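Local coordinates for protein laccase (Botrytis aclada, PDB 3SQR) that oxidises phenolic substrates such as hydroquinones with its copper centres while reducing dioxygen to water, and probably serves in lignin degradation and detoxification, at residues 71-77 and 88-93. Sequence-based numbering, arbitrary orientation. Where two conformers were deposited one is given.
Sequences WLSVENS and AMTFNG. With NAG (2-acetamido-2-deoxy-beta-D-glucopyranose), chain G; NAG (2-acetamido-2-deoxy-beta-D-glucopyranose), chain H.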
loop_
_atom_site.group_PDB
_atom_site.type_symbol
_atom_site.label_atom_id
_atom_site.label_comp_id
_atom_site.label_asym_id
_atom_site.label_seq_id
_atom_site.Cartn_x
_atom_site.Cartn_y
_atom_site.Cartn_z
ATOM N N TRP A 71 -10.620 0.982 -18.415
ATOM C CA TRP A 71 -9.589 1.562 -19.231
ATOM C C TRP A 71 -8.944 2.653 -18.410
ATOM O O TRP A 71 -9.629 3.534 -17.933
ATOM C CB TRP A 71 -10.157 2.123 -20.562
ATOM C CG TRP A 71 -10.421 1.117 -21.589
ATOM C CD1 TRP A 71 -9.571 0.724 -22.609
ATOM C CD2 TRP A 71 -11.598 0.345 -21.721
ATOM N NE1 TRP A 71 -10.169 -0.277 -23.360
ATOM C CE2 TRP A 71 -11.418 -0.512 -22.834
ATOM C CE3 TRP A 71 -12.804 0.284 -21.001
ATOM C CZ2 TRP A 71 -12.370 -1.412 -23.208
ATOM C CZ3 TRP A 71 -13.760 -0.591 -21.404
ATOM C CH2 TRP A 71 -13.549 -1.418 -22.502
ATOM N N LEU A 72 -7.648 2.582 -18.201
ATOM C CA LEU A 72 -6.967 3.620 -17.425
ATOM C C LEU A 72 -5.902 4.195 -18.285
ATOM O O LEU A 72 -5.170 3.486 -18.974
ATOM C CB LEU A 72 -6.306 3.072 -16.150
ATOM C CG LEU A 72 -7.237 2.494 -15.078
ATOM C CD1 LEU A 72 -6.495 1.911 -13.883
ATOM C CD2 LEU A 72 -8.185 3.580 -14.661
ATOM N N SER A 73 -5.778 5.491 -18.175
ATOM C CA SER A 73 -4.726 6.197 -18.855
ATOM C C SER A 73 -3.822 6.848 -17.831
ATOM O O SER A 73 -4.244 7.645 -16.991
ATOM C CB SER A 73 -5.341 7.219 -19.813
ATOM O OG SER A 73 -4.370 8.154 -20.235
ATOM N N VAL A 74 -2.540 6.511 -17.913
ATOM C CA VAL A 74 -1.543 7.111 -17.072
ATOM C C VAL A 74 -1.124 8.407 -17.703
ATOM O O VAL A 74 -0.604 8.415 -18.817
ATOM C CB VAL A 74 -0.341 6.207 -16.849
ATOM C CG1 VAL A 74 0.765 6.927 -16.080
ATOM C CG2 VAL A 74 -0.832 4.943 -16.137
ATOM N N GLU A 75 -1.397 9.477 -16.995
ATOM C CA GLU A 75 -1.266 10.814 -17.565
ATOM C C GLU A 75 -0.392 11.759 -16.828
ATOM O O GLU A 75 -0.158 11.686 -15.644
ATOM C CB GLU A 75 -2.653 11.446 -17.701
ATOM C CG GLU A 75 -3.610 10.520 -18.377
ATOM C CD GLU A 75 -4.812 11.171 -18.975
ATOM O OE1 GLU A 75 -5.351 12.157 -18.415
ATOM O OE2 GLU A 75 -5.217 10.653 -20.034
ATOM N N ASN A 76 0.118 12.700 -17.617
ATOM C CA ASN A 76 0.901 13.776 -17.132
ATOM C C ASN A 76 0.015 14.996 -17.003
ATOM O O ASN A 76 -0.468 15.522 -18.000
ATOM C CB ASN A 76 2.072 13.947 -18.097
ATOM C CG ASN A 76 3.167 14.781 -17.520
ATOM O OD1 ASN A 76 3.022 15.537 -16.534
ATOM N ND2 ASN A 76 4.325 14.666 -18.169
ATOM N N SER A 77 -0.272 15.390 -15.780
ATOM C CA SER A 77 -1.343 16.289 -15.479
ATOM C C SER A 77 -0.924 17.530 -14.725
ATOM O O SER A 77 0.229 17.684 -14.278
ATOM C CB SER A 77 -2.326 15.495 -14.593
ATOM O OG SER A 77 -2.643 14.218 -15.137
ATOM N N ALA A 88 1.319 16.523 -11.891
ATOM C CA ALA A 88 1.066 15.204 -11.305
ATOM C C ALA A 88 1.130 14.140 -12.347
ATOM O O ALA A 88 1.021 14.381 -13.539
ATOM C CB ALA A 88 -0.290 15.172 -10.557
ATOM N N MET A 89 1.327 12.917 -11.891
ATOM C CA MET A 89 1.177 11.741 -12.680
ATOM C C MET A 89 -0.015 10.989 -12.158
ATOM O O MET A 89 -0.040 10.579 -10.980
ATOM C CB MET A 89 2.416 10.869 -12.604
ATOM C CG MET A 89 3.622 11.630 -12.975
ATOM S SD MET A 89 5.069 10.589 -13.216
ATOM C CE MET A 89 6.344 11.851 -13.512
ATOM N N THR A 90 -1.004 10.851 -13.032
ATOM C CA THR A 90 -2.312 10.428 -12.621
ATOM C C THR A 90 -2.840 9.284 -13.465
ATOM O O THR A 90 -2.484 9.110 -14.607
ATOM C CB THR A 90 -3.323 11.582 -12.701
ATOM O OG1 THR A 90 -3.610 11.945 -14.059
ATOM C CG2 THR A 90 -2.828 12.804 -11.949
ATOM N N PHE A 91 -3.833 8.594 -12.915
ATOM C CA PHE A 91 -4.739 7.818 -13.694
ATOM C C PHE A 91 -5.891 8.750 -14.043
ATOM O O PHE A 91 -6.676 9.212 -13.171
ATOM C CB PHE A 91 -5.292 6.675 -12.875
ATOM C CG PHE A 91 -4.243 5.699 -12.435
ATOM C CD1 PHE A 91 -3.713 4.833 -13.365
ATOM C CD2 PHE A 91 -3.787 5.675 -11.125
ATOM C CE1 PHE A 91 -2.776 3.888 -13.007
ATOM C CE2 PHE A 91 -2.826 4.720 -10.739
ATOM C CZ PHE A 91 -2.330 3.856 -11.683
ATOM N N ASN A 92 -6.018 9.043 -15.315
ATOM C CA ASN A 92 -7.236 9.703 -15.801
ATOM C C ASN A 92 -7.459 11.070 -15.243
ATOM O O ASN A 92 -8.593 11.516 -15.073
ATOM C CB ASN A 92 -8.448 8.775 -15.564
ATOM C CG ASN A 92 -8.508 7.757 -16.603
ATOM O OD1 ASN A 92 -7.687 6.829 -16.612
ATOM N ND2 ASN A 92 -9.429 7.905 -17.537
ATOM N N GLY A 93 -6.368 11.725 -14.914
ATOM C CA GLY A 93 -6.378 13.148 -14.641
ATOM C C GLY A 93 -6.888 13.576 -13.286
ATOM O O GLY A 93 -7.148 14.733 -13.066
HETATM C C1 NAG G . -9.522 7.043 -18.693
HETATM C C2 NAG G . -10.876 6.524 -19.114
HETATM C C3 NAG G . -10.780 5.752 -20.404
HETATM C C4 NAG G . -10.174 6.641 -21.449
HETATM C C5 NAG G . -8.839 7.145 -20.979
HETATM C C6 NAG G . -8.166 8.070 -21.996
HETATM C C7 NAG G . -12.126 6.018 -17.069
HETATM C C8 NAG G . -12.403 4.937 -16.062
HETATM N N2 NAG G . -11.313 5.619 -18.063
HETATM O O3 NAG G . -12.063 5.434 -20.790
HETATM O O4 NAG G . -10.005 5.891 -22.596
HETATM O O5 NAG G . -8.986 7.870 -19.754
HETATM O O6 NAG G . -9.031 9.216 -22.189
HETATM O O7 NAG G . -12.605 7.146 -16.949
HETATM C C1 NAG H . 5.415 15.461 -17.774
HETATM C C2 NAG H . 6.710 14.893 -18.279
HETATM C C3 NAG H . 7.833 15.846 -17.949
HETATM C C4 NAG H . 7.571 17.249 -18.493
HETATM C C5 NAG H . 6.204 17.667 -17.983
HETATM C C6 NAG H . 5.860 19.061 -18.521
HETATM C C7 NAG H . 6.855 12.503 -17.985
HETATM C C8 NAG H . 7.186 11.430 -17.001
HETATM N N2 NAG H . 6.990 13.688 -17.527
HETATM O O3 NAG H . 9.023 15.302 -18.440
HETATM O O4 NAG H . 8.553 18.126 -17.962
HETATM O O5 NAG H . 5.248 16.717 -18.438
HETATM O O6 NAG H . 5.728 18.957 -19.923
HETATM O O7 NAG H . 6.484 12.237 -19.113
#
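S77 and A88, E75 and T90 are the hydrogen-bonded pairs of an antiparallel beta hairpin, strands 67-79 and 86-91, at one margin of a cupredoxin-type sheet of the multicopper oxidase. Each pair exchanges two N-H...O bonds; the shortest runs from E75 N to T90 O at 2.6 Å, while A88 N reaches S77 O from above the carbonyl plane. Beyond F91 the chain turns off with N92 at positive phi. N92 N still donates to S73 O, and S73 N, from which the carbonyl of N92 is turned away, bonds instead to the side-chain oxygen N92 OD1 at 2.8 Å, almost straight at 176°. N92 ND2 is spent on the glycosidic bond to the first N-acetylglucosamine, whose N2 donates to W71 O (2.7 Å), bridging back to the partner strand. On the face of E75 and T90, S77 OG and T90 OG1 share a hydrogen bond of 2.7 Å; T90 OG1, set between backbone N and carbonyl carbon (chi1 70°), also receives a weak bond from G93 N. S73 OG donates to E75 OE2 and also bonds N115. On the opposite face V74 CG2 lies alongside the F91 ring, 3.8 Å from CE1, and that ring also meets Y167 and lies close to the copper ligand H168. Further along this face N76 ND2 carries a second sugar, whose acetyl methyl C8 rests 3.6 Å from M89 CE.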